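Local coordinates for Glyoxalase/bleomycin resistance protein/dioxygenase (Sphaerobacter thermophilus, PDB 4HC5), which is of undetermined specific function but belongs to the glyoxalase/bleomycin resistance/dioxygenase superfamily and may act as a dioxygenase, at residues Y13-T18 against K39-Q44; P47-V52 against P68-D73; F51-P56 against Q60-L65; E92-L97 against K106-M111. All blocks are in the same frame, centred on the assembly; numbering follows the deposited sequence.

Contact 1. Residues Y13-T18 against K39-Q44; sequences YVHSAT and KVFDNQ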
loop_
_atom_site.group_PDB
_atom_site.type_symbol
_atom_site.label_atom_id
_atom_site.label_comp_id
_atom_site.label_asym_id
_atom_site.label_seq_id
_atom_site.Cartn_x
_atom_site.Cartn_y
_atom_site.Cartn_z
ATOM N N TYR A 13 -10.358 4.895 -5.012
ATOM C CA TYR A 13 -8.909 4.642 -5.109
ATOM C C TYR A 13 -8.339 4.296 -3.739
ATOM O O TYR A 13 -8.967 4.555 -2.716
ATOM C CB TYR A 13 -8.172 5.839 -5.786
ATOM C CG TYR A 13 -8.220 7.160 -5.096
ATOM C CD1 TYR A 13 -9.257 8.078 -5.362
ATOM C CD2 TYR A 13 -7.199 7.578 -4.213
ATOM C CE1 TYR A 13 -9.319 9.298 -4.708
ATOM C CE2 TYR A 13 -7.269 8.811 -3.578
ATOM C CZ TYR A 13 -8.303 9.669 -3.828
ATOM O OH TYR A 13 -8.354 10.895 -3.205
ATOM N N VAL A 14 -7.119 3.777 -3.793
ATOM C CA VAL A 14 -6.291 3.566 -2.594
ATOM C C VAL A 14 -5.673 4.911 -2.185
ATOM O O VAL A 14 -4.912 5.513 -2.931
ATOM C CB VAL A 14 -5.239 2.521 -2.824
ATOM C CG1 VAL A 14 -4.357 2.420 -1.537
ATOM C CG2 VAL A 14 -5.847 1.170 -3.214
ATOM N N HIS A 15 -6.034 5.413 -1.003
ATOM C CA HIS A 15 -5.467 6.661 -0.513
ATOM C C HIS A 15 -3.966 6.535 -0.194
ATOM O O HIS A 15 -3.151 7.387 -0.580
ATOM C CB HIS A 15 -6.216 7.139 0.745
ATOM C CG HIS A 15 -5.640 8.380 1.280
ATOM N ND1 HIS A 15 -4.590 8.387 2.172
ATOM C CD2 HIS A 15 -5.896 9.682 0.983
ATOM C CE1 HIS A 15 -4.232 9.680 2.404
ATOM N NE2 HIS A 15 -5.012 10.466 1.673
ATOM N N SER A 16 -3.645 5.479 0.530
ATOM C CA SER A 16 -2.296 5.319 1.096
ATOM C C SER A 16 -2.135 3.890 1.585
ATOM O O SER A 16 -3.074 3.229 1.934
ATOM C CB SER A 16 -2.026 6.283 2.242
ATOM O OG SER A 16 -3.056 6.338 3.192
ATOM N N ALA A 17 -0.856 3.482 1.599
ATOM C CA ALA A 17 -0.382 2.286 2.318
ATOM C C ALA A 17 0.669 2.786 3.338
ATOM O O ALA A 17 1.137 3.915 3.236
ATOM C CB ALA A 17 0.241 1.313 1.336
ATOM N N THR A 18 0.959 1.971 4.305
ATOM C CA THR A 18 1.802 2.355 5.415
ATOM C C THR A 18 3.078 1.501 5.499
ATOM O O THR A 18 3.025 0.275 5.297
ATOM C CB THR A 18 1.021 2.248 6.761
ATOM O OG1 THR A 18 -0.181 3.002 6.667
ATOM C CG2 THR A 18 1.801 2.754 7.989
ATOM N N LYS A 39 6.221 15.657 0.633
ATOM C CA LYS A 39 5.437 15.493 1.889
ATOM C C LYS A 39 4.026 15.990 1.560
ATOM O O LYS A 39 3.798 17.018 0.943
ATOM C CB LYS A 39 6.016 16.287 3.072
ATOM C CG LYS A 39 5.308 15.981 4.429
ATOM C CD LYS A 39 5.967 16.611 5.644
ATOM C CE LYS A 39 5.684 18.032 5.791
ATOM N NZ LYS A 39 6.351 18.643 7.002
ATOM N N VAL A 40 3.051 15.250 2.086
ATOM C CA VAL A 40 1.655 15.669 2.035
ATOM C C VAL A 40 1.130 15.933 3.446
ATOM O O VAL A 40 1.207 17.057 3.943
ATOM C CB VAL A 40 0.773 14.679 1.188
ATOM C CG1 VAL A 40 -0.655 15.191 1.140
ATOM C CG2 VAL A 40 1.377 14.487 -0.221
ATOM N N PHE A 41 0.718 14.867 4.140
ATOM C CA PHE A 41 0.278 15.025 5.515
ATOM C C PHE A 41 1.443 15.180 6.491
ATOM O O PHE A 41 2.480 14.503 6.392
ATOM C CB PHE A 41 -0.574 13.826 5.985
ATOM C CG PHE A 41 -1.990 13.855 5.548
ATOM C CD1 PHE A 41 -2.348 13.317 4.360
ATOM C CD2 PHE A 41 -2.959 14.460 6.317
ATOM C CE1 PHE A 41 -3.633 13.370 3.897
ATOM C CE2 PHE A 41 -4.252 14.469 5.905
ATOM C CZ PHE A 41 -4.618 13.883 4.707
ATOM N N ASP A 42 1.178 16.034 7.491
ATOM C CA ASP A 42 2.001 16.152 8.694
ATOM C C ASP A 42 1.146 16.854 9.745
ATOM O O ASP A 42 1.120 18.065 9.914
ATOM C CB ASP A 42 3.267 16.893 8.370
ATOM C CG ASP A 42 4.231 16.905 9.499
ATOM O OD1 ASP A 42 3.845 16.464 10.598
ATOM O OD2 ASP A 42 5.388 17.349 9.280
ATOM N N ASN A 43 0.355 16.025 10.366
ATOM C CA ASN A 43 -0.724 16.463 11.227
ATOM C C ASN A 43 -0.954 15.567 12.430
ATOM O O ASN A 43 -1.135 14.341 12.243
ATOM C CB ASN A 43 -2.053 16.547 10.470
ATOM C CG ASN A 43 -3.173 17.162 11.262
ATOM O OD1 ASN A 43 -3.216 18.395 11.462
ATOM N ND2 ASN A 43 -3.975 16.320 11.826
ATOM N N GLN A 44 -1.140 16.197 13.591
ATOM C CA GLN A 44 -1.545 15.398 14.811
ATOM C C GLN A 44 -3.012 15.027 14.770
ATOM O O GLN A 44 -3.882 15.874 14.994
ATOM C CB GLN A 44 -1.335 16.139 16.069
ATOM C CG GLN A 44 0.101 16.473 16.426
ATOM C CD GLN A 44 1.038 15.253 16.784
ATOM O OE1 GLN A 44 0.612 14.127 17.247
ATOM N NE2 GLN A 44 2.352 15.482 16.630
#
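His15 ND1 and Ser16 OG lie 2.8 Å apart in a nearly straight hydrogen bond (167°), with the hydroxyl in the plane of the imidazole at its edge. This bond probably limits rotation of the ring, whose CE1-NE2 edge is turned to Phe41. Extension of His15 with CG anti to the backbone N (chi1 179°) carries the imidazole off strand 13-20 toward strand 38-46. There one rim carbon, Phe41 CE1, approaches close to the imidazole plane, 3.9 Å from His15 NE2 and 4.0 Å from His15 CE1. The ring centroids are 6.0 Å apart and the planes meet at 66°, so the pair touches rim to rim and neither ring lies over the other's face.

The two strands are the outer members of a four-stranded sheet in the order 1-4-3-2, as in the beta-alpha-beta-beta-beta modules of this superfamily. The rings meet across its inner strands: Gln62 touches both of them, and Phe41 also packs edge-to-face with Phe51. Beyond Phe41, Asp42 and Asn43 both face Phe51 in a classic beta bulge. Asp42 OD2 takes Lys39 NZ at 2.8 Å through its anti lone pair. On the other outer strand, Tyr13, Val14 and Ser16 pair antiparallel with a strand of the second subunit, extending the sheet across the interface.

Asp42 is thus paired within its strand by Lys39 and from strand 49-55 by Arg50, which together probably offset its charge. With 58 Å² buried and no hydrogen bond between the segments, the His15-Phe41 touch itself is dispersive, and Ser16 helps to set the imidazole for it.

Contact 2. Residues P47-V52 against P68-D73; sequences PNMRFV and PSWYED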
loop_
_atom_site.group_PDB
_atom_site.type_symbol
_atom_site.label_atom_id
_atom_site.label_comp_id
_atom_site.label_asym_id
_atom_site.label_seq_id
_atom_site.Cartn_x
_atom_site.Cartn_y
_atom_site.Cartn_z
ATOM N N PRO A 47 -2.945 13.149 20.317
ATOM C CA PRO A 47 -1.607 13.490 20.859
ATOM C C PRO A 47 -0.496 12.452 20.683
ATOM O O PRO A 47 0.663 12.748 20.809
ATOM C CB PRO A 47 -1.848 13.718 22.353
ATOM C CG PRO A 47 -3.253 14.060 22.461
ATOM C CD PRO A 47 -3.886 13.101 21.537
ATOM N N ASN A 48 -0.907 11.246 20.414
ATOM C CA ASN A 48 -0.024 10.072 20.147
ATOM C C ASN A 48 0.197 9.561 18.681
ATOM O O ASN A 48 0.900 8.633 18.452
ATOM C CB ASN A 48 -0.471 8.915 21.028
ATOM C CG ASN A 48 -0.483 9.293 22.516
ATOM O OD1 ASN A 48 -1.474 9.079 23.209
ATOM N ND2 ASN A 48 0.604 9.909 22.990
HETATM N N MSE A 49 -0.500 10.395 17.762
HETATM C CA MSE A 49 -0.249 10.043 16.332
HETATM C C MSE A 49 -0.013 11.320 15.497
HETATM O O MSE A 49 -0.931 12.087 15.301
HETATM C CB MSE A 49 -1.384 9.225 15.659
HETATM C CG MSE A 49 -1.115 8.954 14.020
HETATM SE SE MSE A 49 -2.629 7.966 13.296
HETATM C CE MSE A 49 -2.637 6.601 14.713
ATOM N N ARG A 50 1.205 11.464 15.012
ATOM C CA ARG A 50 1.609 12.464 14.044
ATOM C C ARG A 50 1.505 11.720 12.722
ATOM O O ARG A 50 2.273 10.850 12.405
ATOM C CB ARG A 50 3.055 12.953 14.300
ATOM C CG ARG A 50 3.504 13.998 13.304
ATOM C CD ARG A 50 4.989 14.250 13.474
ATOM N NE ARG A 50 5.532 15.106 12.419
ATOM C CZ ARG A 50 6.817 15.302 12.180
ATOM N NH1 ARG A 50 7.770 14.751 12.934
ATOM N NH2 ARG A 50 7.133 16.087 11.174
ATOM N N PHE A 51 0.442 12.017 12.008
ATOM C CA PHE A 51 0.128 11.381 10.755
ATOM C C PHE A 51 0.933 12.077 9.649
ATOM O O PHE A 51 0.739 13.239 9.367
ATOM C CB PHE A 51 -1.368 11.351 10.420
ATOM C CG PHE A 51 -1.684 10.574 9.211
ATOM C CD1 PHE A 51 -1.535 9.188 9.185
ATOM C CD2 PHE A 51 -2.154 11.203 8.077
ATOM C CE1 PHE A 51 -1.839 8.445 8.068
ATOM C CE2 PHE A 51 -2.457 10.497 6.938
ATOM C CZ PHE A 51 -2.332 9.072 6.924
ATOM N N VAL A 52 1.882 11.282 9.053
ATOM C CA VAL A 52 2.845 11.810 8.077
ATOM C C VAL A 52 2.745 10.933 6.852
ATOM O O VAL A 52 2.825 9.694 6.915
ATOM C CB VAL A 52 4.305 11.815 8.617
ATOM C CG1 VAL A 52 5.298 12.227 7.516
ATOM C CG2 VAL A 52 4.447 12.667 9.897
ATOM N N PRO A 68 6.104 2.062 15.167
ATOM C CA PRO A 68 5.613 0.927 15.876
ATOM C C PRO A 68 4.553 1.259 16.910
ATOM O O PRO A 68 3.594 0.499 17.165
ATOM C CB PRO A 68 6.866 0.338 16.487
ATOM C CG PRO A 68 7.946 0.724 15.549
ATOM C CD PRO A 68 7.557 2.075 15.048
ATOM N N SER A 69 4.723 2.413 17.540
ATOM C CA SER A 69 3.763 2.831 18.569
ATOM C C SER A 69 2.345 3.085 18.128
ATOM O O SER A 69 1.448 3.229 18.959
ATOM C CB SER A 69 4.263 4.030 19.279
ATOM O OG SER A 69 4.463 5.151 18.426
ATOM N N TRP A 70 2.171 3.232 16.825
ATOM C CA TRP A 70 0.813 3.338 16.266
ATOM C C TRP A 70 -0.024 2.091 16.448
ATOM O O TRP A 70 -1.253 2.150 16.303
ATOM C CB TRP A 70 0.817 3.609 14.750
ATOM C CG TRP A 70 1.272 4.991 14.311
ATOM C CD1 TRP A 70 1.870 5.991 15.022
ATOM C CD2 TRP A 70 1.139 5.507 12.971
ATOM N NE1 TRP A 70 2.161 7.048 14.221
ATOM C CE2 TRP A 70 1.695 6.807 12.960
ATOM C CE3 TRP A 70 0.659 4.970 11.802
ATOM C CZ2 TRP A 70 1.696 7.614 11.825
ATOM C CZ3 TRP A 70 0.650 5.799 10.655
ATOM C CH2 TRP A 70 1.146 7.086 10.682
ATOM N N TYR A 71 0.623 0.958 16.686
ATOM C CA TYR A 71 0.012 -0.360 16.572
ATOM C C TYR A 71 0.070 -1.190 17.849
ATOM O O TYR A 71 0.913 -0.979 18.673
ATOM C CB TYR A 71 0.629 -1.129 15.399
ATOM C CG TYR A 71 0.378 -0.454 14.085
ATOM C CD1 TYR A 71 -0.800 -0.642 13.422
ATOM C CD2 TYR A 71 1.297 0.395 13.534
ATOM C CE1 TYR A 71 -1.055 -0.015 12.232
ATOM C CE2 TYR A 71 1.046 1.031 12.342
ATOM C CZ TYR A 71 -0.138 0.824 11.707
ATOM O OH TYR A 71 -0.460 1.421 10.511
ATOM N N GLU A 72 -0.864 -2.117 17.968
ATOM C CA GLU A 72 -0.979 -2.990 19.128
ATOM C C GLU A 72 -0.432 -4.370 18.877
ATOM O O GLU A 72 -0.393 -5.162 19.769
ATOM C CB GLU A 72 -2.430 -3.151 19.537
ATOM C CG GLU A 72 -3.111 -1.880 19.922
ATOM C CD GLU A 72 -2.382 -1.137 20.995
ATOM O OE1 GLU A 72 -2.001 -1.734 21.997
ATOM O OE2 GLU A 72 -2.177 0.052 20.826
ATOM N N ASP A 73 -0.062 -4.678 17.653
ATOM C CA ASP A 73 0.387 -6.005 17.322
ATOM C C ASP A 73 1.878 -6.240 17.199
ATOM O O ASP A 73 2.260 -7.255 16.779
ATOM C CB ASP A 73 -0.327 -6.547 16.083
ATOM C CG ASP A 73 0.064 -5.838 14.792
ATOM O OD1 ASP A 73 0.767 -4.858 14.833
ATOM O OD2 ASP A 73 -0.359 -6.315 13.756
HETATM O O HOH W 1 3.103 7.352 19.154
HETATM O O HOH W 2 3.348 9.546 15.326
#
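Met49, a selenomethionine, holds CG anti to its backbone N (chi1 175°), while Trp70 has CG anti to its carbonyl carbon (chi1 -71°); together these torsions bring the Met49 chain over one indole face. Met49 CG is 4.0 Å from the centroid of the five-membered ring of Trp70, a CH-pi contact. Met49 SE stands 4.4 Å from the centroid of the six-membered ring and only 6° off its normal, a Met-aromatic contact over the face. At the indole edge, near its plane, Arg50 O comes within 3.3 Å of Trp70 CZ2. Farther along the six-membered ring, Phe51 CD1 meets Trp70 CH2 obliquely at 3.7 Å. Polar links run through water: one molecule accepts from Arg50 N (2.9 Å) and from Trp70 NE1 (3.0 Å), and another donates to Asn48 O (2.6 Å) while hydrogen-bonding Ser69 OG (2.7 Å).

The indole belongs to a 3-10 segment, 68-70, in the loop between strands 62-66 and 79-87, and it packs against the beginning of strand 49-55. Gln24 of helix 24-34 touches Trp70 and hydrogen-bonds Arg50 O, while the Arg50 guanidinium forms salt bridges with Glu25 on that helix and Asp42 on strand 38-46.

Contact 3. Residues F51-P56 against Q60-L65; sequences FVTVVP and QTQVAL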
loop_
_atom_site.group_PDB
_atom_site.type_symbol
_atom_site.label_atom_id
_atom_site.label_comp_id
_atom_site.label_asym_id
_atom_site.label_seq_id
_atom_site.Cartn_x
_atom_site.Cartn_y
_atom_site.Cartn_z
ATOM N N PHE A 51 0.442 12.017 12.008
ATOM C CA PHE A 51 0.128 11.381 10.755
ATOM C C PHE A 51 0.933 12.077 9.649
ATOM O O PHE A 51 0.739 13.239 9.367
ATOM C CB PHE A 51 -1.368 11.351 10.420
ATOM C CG PHE A 51 -1.684 10.574 9.211
ATOM C CD1 PHE A 51 -1.535 9.188 9.185
ATOM C CD2 PHE A 51 -2.154 11.203 8.077
ATOM C CE1 PHE A 51 -1.839 8.445 8.068
ATOM C CE2 PHE A 51 -2.457 10.497 6.938
ATOM C CZ PHE A 51 -2.332 9.072 6.924
ATOM N N VAL A 52 1.882 11.282 9.053
ATOM C CA VAL A 52 2.845 11.810 8.077
ATOM C C VAL A 52 2.745 10.933 6.852
ATOM O O VAL A 52 2.825 9.694 6.915
ATOM C CB VAL A 52 4.305 11.815 8.617
ATOM C CG1 VAL A 52 5.298 12.227 7.516
ATOM C CG2 VAL A 52 4.447 12.667 9.897
ATOM N N THR A 53 2.589 11.593 5.693
ATOM C CA THR A 53 2.636 10.879 4.435
ATOM C C THR A 53 3.510 11.598 3.385
ATOM O O THR A 53 3.735 12.805 3.432
ATOM C CB THR A 53 1.253 10.636 3.764
ATOM O OG1 THR A 53 0.766 11.872 3.254
ATOM C CG2 THR A 53 0.192 10.023 4.697
ATOM N N VAL A 54 3.975 10.786 2.425
ATOM C CA VAL A 54 4.778 11.237 1.316
ATOM C C VAL A 54 4.217 10.606 0.011
ATOM O O VAL A 54 3.561 9.586 0.015
ATOM C CB VAL A 54 6.284 10.848 1.469
ATOM C CG1 VAL A 54 6.942 11.684 2.565
ATOM C CG2 VAL A 54 6.457 9.346 1.735
ATOM N N VAL A 55 4.467 11.301 -1.110
ATOM C CA VAL A 55 3.925 10.828 -2.386
ATOM C C VAL A 55 4.963 11.049 -3.502
ATOM O O VAL A 55 5.621 12.052 -3.519
ATOM C CB VAL A 55 2.592 11.562 -2.758
ATOM C CG1 VAL A 55 2.805 13.039 -3.134
ATOM C CG2 VAL A 55 1.815 10.847 -3.847
ATOM N N PRO A 56 5.051 10.104 -4.451
ATOM C CA PRO A 56 5.837 10.425 -5.630
ATOM C C PRO A 56 5.246 11.606 -6.366
ATOM O O PRO A 56 4.023 11.734 -6.436
ATOM C CB PRO A 56 5.770 9.121 -6.483
ATOM C CG PRO A 56 5.483 8.036 -5.459
ATOM C CD PRO A 56 4.537 8.726 -4.473
ATOM N N GLN A 60 -1.015 9.594 -7.359
ATOM C CA GLN A 60 -2.245 9.589 -6.502
ATOM C C GLN A 60 -2.014 9.006 -5.065
ATOM O O GLN A 60 -2.183 9.683 -4.043
ATOM C CB GLN A 60 -3.333 8.910 -7.229
ATOM C CG GLN A 60 -4.632 8.798 -6.515
ATOM C CD GLN A 60 -5.692 8.174 -7.405
ATOM O OE1 GLN A 60 -5.565 7.050 -7.915
ATOM N NE2 GLN A 60 -6.737 8.990 -7.682
ATOM N N THR A 61 -1.567 7.781 -5.002
ATOM C CA THR A 61 -1.472 7.015 -3.759
ATOM C C THR A 61 -0.203 7.448 -2.967
ATOM O O THR A 61 0.911 7.401 -3.492
ATOM C CB THR A 61 -1.565 5.540 -4.031
ATOM O OG1 THR A 61 -2.786 5.220 -4.674
ATOM C CG2 THR A 61 -1.432 4.711 -2.748
ATOM N N GLN A 62 -0.407 7.708 -1.703
ATOM C CA GLN A 62 0.619 8.143 -0.743
ATOM C C GLN A 62 1.161 6.951 0.038
ATOM O O GLN A 62 0.548 5.870 0.062
ATOM C CB GLN A 62 0.001 9.172 0.171
ATOM C CG GLN A 62 -0.532 10.420 -0.515
ATOM C CD GLN A 62 -1.359 11.326 0.389
ATOM O OE1 GLN A 62 -1.251 11.291 1.625
ATOM N NE2 GLN A 62 -2.226 12.127 -0.238
ATOM N N VAL A 63 2.291 7.156 0.692
ATOM C CA VAL A 63 2.846 6.205 1.662
ATOM C C VAL A 63 2.903 6.931 3.025
ATOM O O VAL A 63 3.486 8.025 3.143
ATOM C CB VAL A 63 4.263 5.768 1.237
ATOM C CG1 VAL A 63 4.934 4.872 2.318
ATOM C CG2 VAL A 63 4.217 5.094 -0.158
ATOM N N ALA A 64 2.232 6.323 4.024
ATOM C CA ALA A 64 2.237 6.819 5.382
ATOM C C ALA A 64 3.537 6.247 6.080
ATOM O O ALA A 64 3.902 5.074 5.918
ATOM C CB ALA A 64 0.980 6.371 6.130
ATOM N N LEU A 65 4.167 7.173 6.798
ATOM C CA LEU A 65 5.396 6.837 7.557
ATOM C C LEU A 65 4.987 6.655 9.003
ATOM O O LEU A 65 4.960 7.587 9.779
ATOM C CB LEU A 65 6.385 7.993 7.392
ATOM C CG LEU A 65 6.820 8.301 5.911
ATOM C CD1 LEU A 65 7.829 9.439 5.876
ATOM C CD2 LEU A 65 7.328 7.022 5.201
#
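Thr53 and Gln62 join their side chains across two antiparallel strands. Thr53 OG1, placed between the backbone N and the carbonyl carbon (chi1 72°), donates to Gln62 OE1 at 2.7 Å. The hydroxyl stands above the amide carbonyl plane, 42° out of it, and so off a lone pair. The same OG1 accepts from the Phe41 backbone N, so two polar groups grip it. Gln62 reaches it with CG anti to its carbonyl carbon (chi1 -60°) and a chain extended beyond; on the way, Gln62 CG passes Val55 CB at 4.0 Å. Next to the hydroxyl, Thr53 CG2 rests 4.0 Å from Ala64 CB, and Phe51 CE1 also touches the Ala64 methyl.

The backbones fix this register. Val54 and Val63 form a hydrogen-bonded pair, Val54 N to Val63 O at 2.9 Å and Val63 N to Val54 O at 2.8 Å, and Leu65 N gives a further bond to Val52 O (2.9 Å). Thr53 and Ala64 are the non-hydrogen-bonded pair between them. On the face bearing Val54 and Val63, Leu65 CD1 sits between two valines, 4.1 Å from Val52 CG1 and 4.1 Å from Val54 CG1, and both valines pack on Leu28 of helix 24-34. Val63 meets Val14 of the second subunit.

The beta hairpin thus has chemically different faces. Branched aliphatic chains seat the helix on one, while on the other a buried threonine hydroxyl with two hydrogen bonds ties Gln62 to strand 38-46 and holds the glutamine amide beside His15 and Phe41.

Contact 4. Residues E92-L97 against K106-M111; sequences EAYKTL and KPPEMM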
loop_
_atom_site.group_PDB
_atom_site.type_symbol
_atom_site.label_atom_id
_atom_site.label_comp_id
_atom_site.label_asym_id
_atom_site.label_seq_id
_atom_site.Cartn_x
_atom_site.Cartn_y
_atom_site.Cartn_z
ATOM N N GLU A 92 18.898 5.132 -14.638
ATOM C CA GLU A 92 19.129 6.425 -13.997
ATOM C C GLU A 92 18.816 6.374 -12.517
ATOM O O GLU A 92 19.542 6.932 -11.697
ATOM C CB GLU A 92 18.321 7.515 -14.676
ATOM C CG GLU A 92 18.665 8.885 -14.155
ATOM C CD GLU A 92 20.118 9.294 -14.510
ATOM O OE1 GLU A 92 20.677 10.094 -13.758
ATOM O OE2 GLU A 92 20.723 8.810 -15.524
ATOM N N ALA A 93 17.700 5.719 -12.170
ATOM C CA ALA A 93 17.310 5.609 -10.746
ATOM C C ALA A 93 18.418 4.876 -9.965
ATOM O O ALA A 93 18.848 5.296 -8.878
ATOM C CB ALA A 93 15.952 4.940 -10.537
ATOM N N TYR A 94 18.844 3.773 -10.518
ATOM C CA TYR A 94 19.899 3.006 -9.869
ATOM C C TYR A 94 21.195 3.832 -9.694
ATOM O O TYR A 94 21.799 3.839 -8.615
ATOM C CB TYR A 94 20.199 1.716 -10.624
ATOM C CG TYR A 94 21.373 0.920 -10.140
ATOM C CD1 TYR A 94 21.308 0.131 -9.021
ATOM C CD2 TYR A 94 22.574 0.989 -10.783
ATOM C CE1 TYR A 94 22.402 -0.573 -8.550
ATOM C CE2 TYR A 94 23.695 0.306 -10.313
ATOM C CZ TYR A 94 23.611 -0.473 -9.199
ATOM O OH TYR A 94 24.731 -1.199 -8.757
ATOM N N LYS A 95 21.631 4.516 -10.747
ATOM C CA LYS A 95 22.849 5.296 -10.736
ATOM C C LYS A 95 22.711 6.406 -9.678
ATOM O O LYS A 95 23.589 6.559 -8.801
ATOM C CB LYS A 95 23.121 5.883 -12.099
ATOM C CG LYS A 95 24.467 6.604 -12.154
ATOM C CD LYS A 95 24.755 6.874 -13.606
ATOM C CE LYS A 95 24.843 8.329 -13.941
ATOM N NZ LYS A 95 26.238 8.741 -13.721
ATOM N N THR A 96 21.654 7.234 -9.808
ATOM C CA THR A 96 21.575 8.412 -8.947
ATOM C C THR A 96 21.268 8.016 -7.500
ATOM O O THR A 96 21.848 8.516 -6.569
ATOM C CB THR A 96 20.538 9.354 -9.474
ATOM O OG1 THR A 96 20.965 9.723 -10.818
ATOM C CG2 THR A 96 20.290 10.555 -8.566
ATOM N N LEU A 97 20.366 7.060 -7.311
ATOM C CA LEU A 97 20.098 6.619 -5.928
ATOM C C LEU A 97 21.316 5.980 -5.248
ATOM O O LEU A 97 21.561 6.186 -4.073
ATOM C CB LEU A 97 18.878 5.691 -5.816
ATOM C CG LEU A 97 17.512 6.365 -6.165
ATOM C CD1 LEU A 97 16.383 5.318 -6.066
ATOM C CD2 LEU A 97 17.213 7.608 -5.307
ATOM N N LYS A 106 21.352 -5.469 -5.979
ATOM C CA LYS A 106 22.128 -5.741 -7.222
ATOM C C LYS A 106 21.671 -4.769 -8.305
ATOM O O LYS A 106 20.617 -4.088 -8.114
ATOM C CB LYS A 106 22.030 -7.196 -7.689
ATOM C CG LYS A 106 20.583 -7.625 -7.962
ATOM C CD LYS A 106 20.463 -9.095 -8.378
ATOM C CE LYS A 106 19.014 -9.458 -8.590
ATOM N NZ LYS A 106 19.027 -10.902 -8.888
ATOM N N PRO A 107 22.372 -4.704 -9.440
ATOM C CA PRO A 107 21.874 -3.794 -10.468
ATOM C C PRO A 107 20.558 -4.287 -11.075
ATOM O O PRO A 107 20.218 -5.443 -10.943
ATOM C CB PRO A 107 23.013 -3.806 -11.503
ATOM C CG PRO A 107 24.227 -4.210 -10.681
ATOM C CD PRO A 107 23.698 -5.248 -9.792
ATOM N N PRO A 108 19.873 -3.402 -11.770
ATOM C CA PRO A 108 18.682 -3.822 -12.546
ATOM C C PRO A 108 19.002 -5.028 -13.426
ATOM O O PRO A 108 20.057 -5.120 -14.056
ATOM C CB PRO A 108 18.355 -2.599 -13.368
ATOM C CG PRO A 108 18.884 -1.426 -12.526
ATOM C CD PRO A 108 20.170 -1.985 -11.990
ATOM N N GLU A 109 18.017 -5.921 -13.426
ATOM C CA GLU A 109 18.053 -7.148 -14.136
ATOM C C GLU A 109 16.727 -7.485 -14.787
ATOM O O GLU A 109 15.648 -7.071 -14.313
ATOM C CB GLU A 109 18.357 -8.228 -13.121
ATOM C CG GLU A 109 18.770 -9.558 -13.627
ATOM C CD GLU A 109 19.218 -10.460 -12.470
ATOM O OE1 GLU A 109 20.152 -10.027 -11.767
ATOM O OE2 GLU A 109 18.571 -11.472 -12.232
HETATM N N MSE A 110 16.772 -8.144 -15.921
HETATM C CA MSE A 110 15.537 -8.540 -16.592
HETATM C C MSE A 110 14.800 -9.634 -15.852
HETATM O O MSE A 110 15.317 -10.682 -15.571
HETATM C CB MSE A 110 15.805 -8.973 -18.026
HETATM C CG MSE A 110 14.550 -9.365 -18.817
HETATM SE SE MSE A 110 13.500 -7.853 -19.198
HETATM C CE MSE A 110 14.648 -7.037 -20.499
HETATM N N MSE A 111 13.548 -9.342 -15.548
HETATM C CA MSE A 111 12.677 -10.314 -14.994
HETATM C C MSE A 111 12.026 -11.161 -16.097
HETATM O O MSE A 111 11.854 -10.675 -17.226
HETATM C CB MSE A 111 11.564 -9.650 -14.185
HETATM C CG MSE A 111 12.075 -8.805 -13.063
HETATM SE SE MSE A 111 12.836 -9.725 -11.576
HETATM C CE MSE A 111 14.605 -9.221 -11.802
#
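Tyr94 lays one face of its ring over the consecutive Pro107 and Pro108. Pro107 CA is 4.1 Å from the Tyr94 ring centroid, 25° off the normal, and Pro108 CD is 4.0 Å from it, 24° off; both are CH-pi contacts on the same face, each displaced toward the rim. They share the ring end to end. Pro108 CD sits under the root of the side chain, 3.6 Å from Tyr94 CG, with Pro108 CG near Tyr94 CB. Pro107 takes the phenol end, its CG 3.6 Å from Tyr94 OH. Tyr94 and Pro107 run side by side in the same direction, whereas Pro108 lies across the tyrosine at a slant. The ring is sent out from the helix by a side chain with CG anti to the backbone N (chi1 173°), and Phe104 adds an edge-to-face neighbour.

Regular helix hydrogen bonds flank the tyrosine, with Thr96 N to Glu92 O at 2.8 Å and Leu97 N to Ala93 O at 2.8 Å. In the proline segment, Lys106 O accepts from Thr118 OG1 of strand 116-121, and Lys106 NZ forms a salt bridge with Glu109 OE1 at 3.2 Å, weak as a hydrogen bond. Helix 90-99 also meets the second subunit, whose Met10 packs on Ala93, Thr96 and Leu97.

No hydrogen bond joins the two segments. Here the helix packs on the break in strand 103-110 through aromatic-proline contacts, in which CH groups next to the imide nitrogens, probably polarised by them, face the electron-rich phenol.

How the contacts relate
Contacts 1, 2 and 3 gather in the four-stranded sheet of the first half of the chain. Contact 1 links its outermost strands, 13-20 and 38-46, and closes before contacts 2 and 3, which start from the same part of strand 49-55. Contact 3 pairs the inner strands 49-55 and 62-66; the centres of contacts 1 and 3 are about 4 Å apart. Contact 2 adds the loop after strand 62-66, its centre about 15 Å from that of contact 3. Contact 4 comes last, between helix 90-99 and strand 103-110 of the second four-stranded sheet, also ordered 1-4-3-2. This repetition suits the superfamily's paired modules, and residues of all four contacts reach the second subunit.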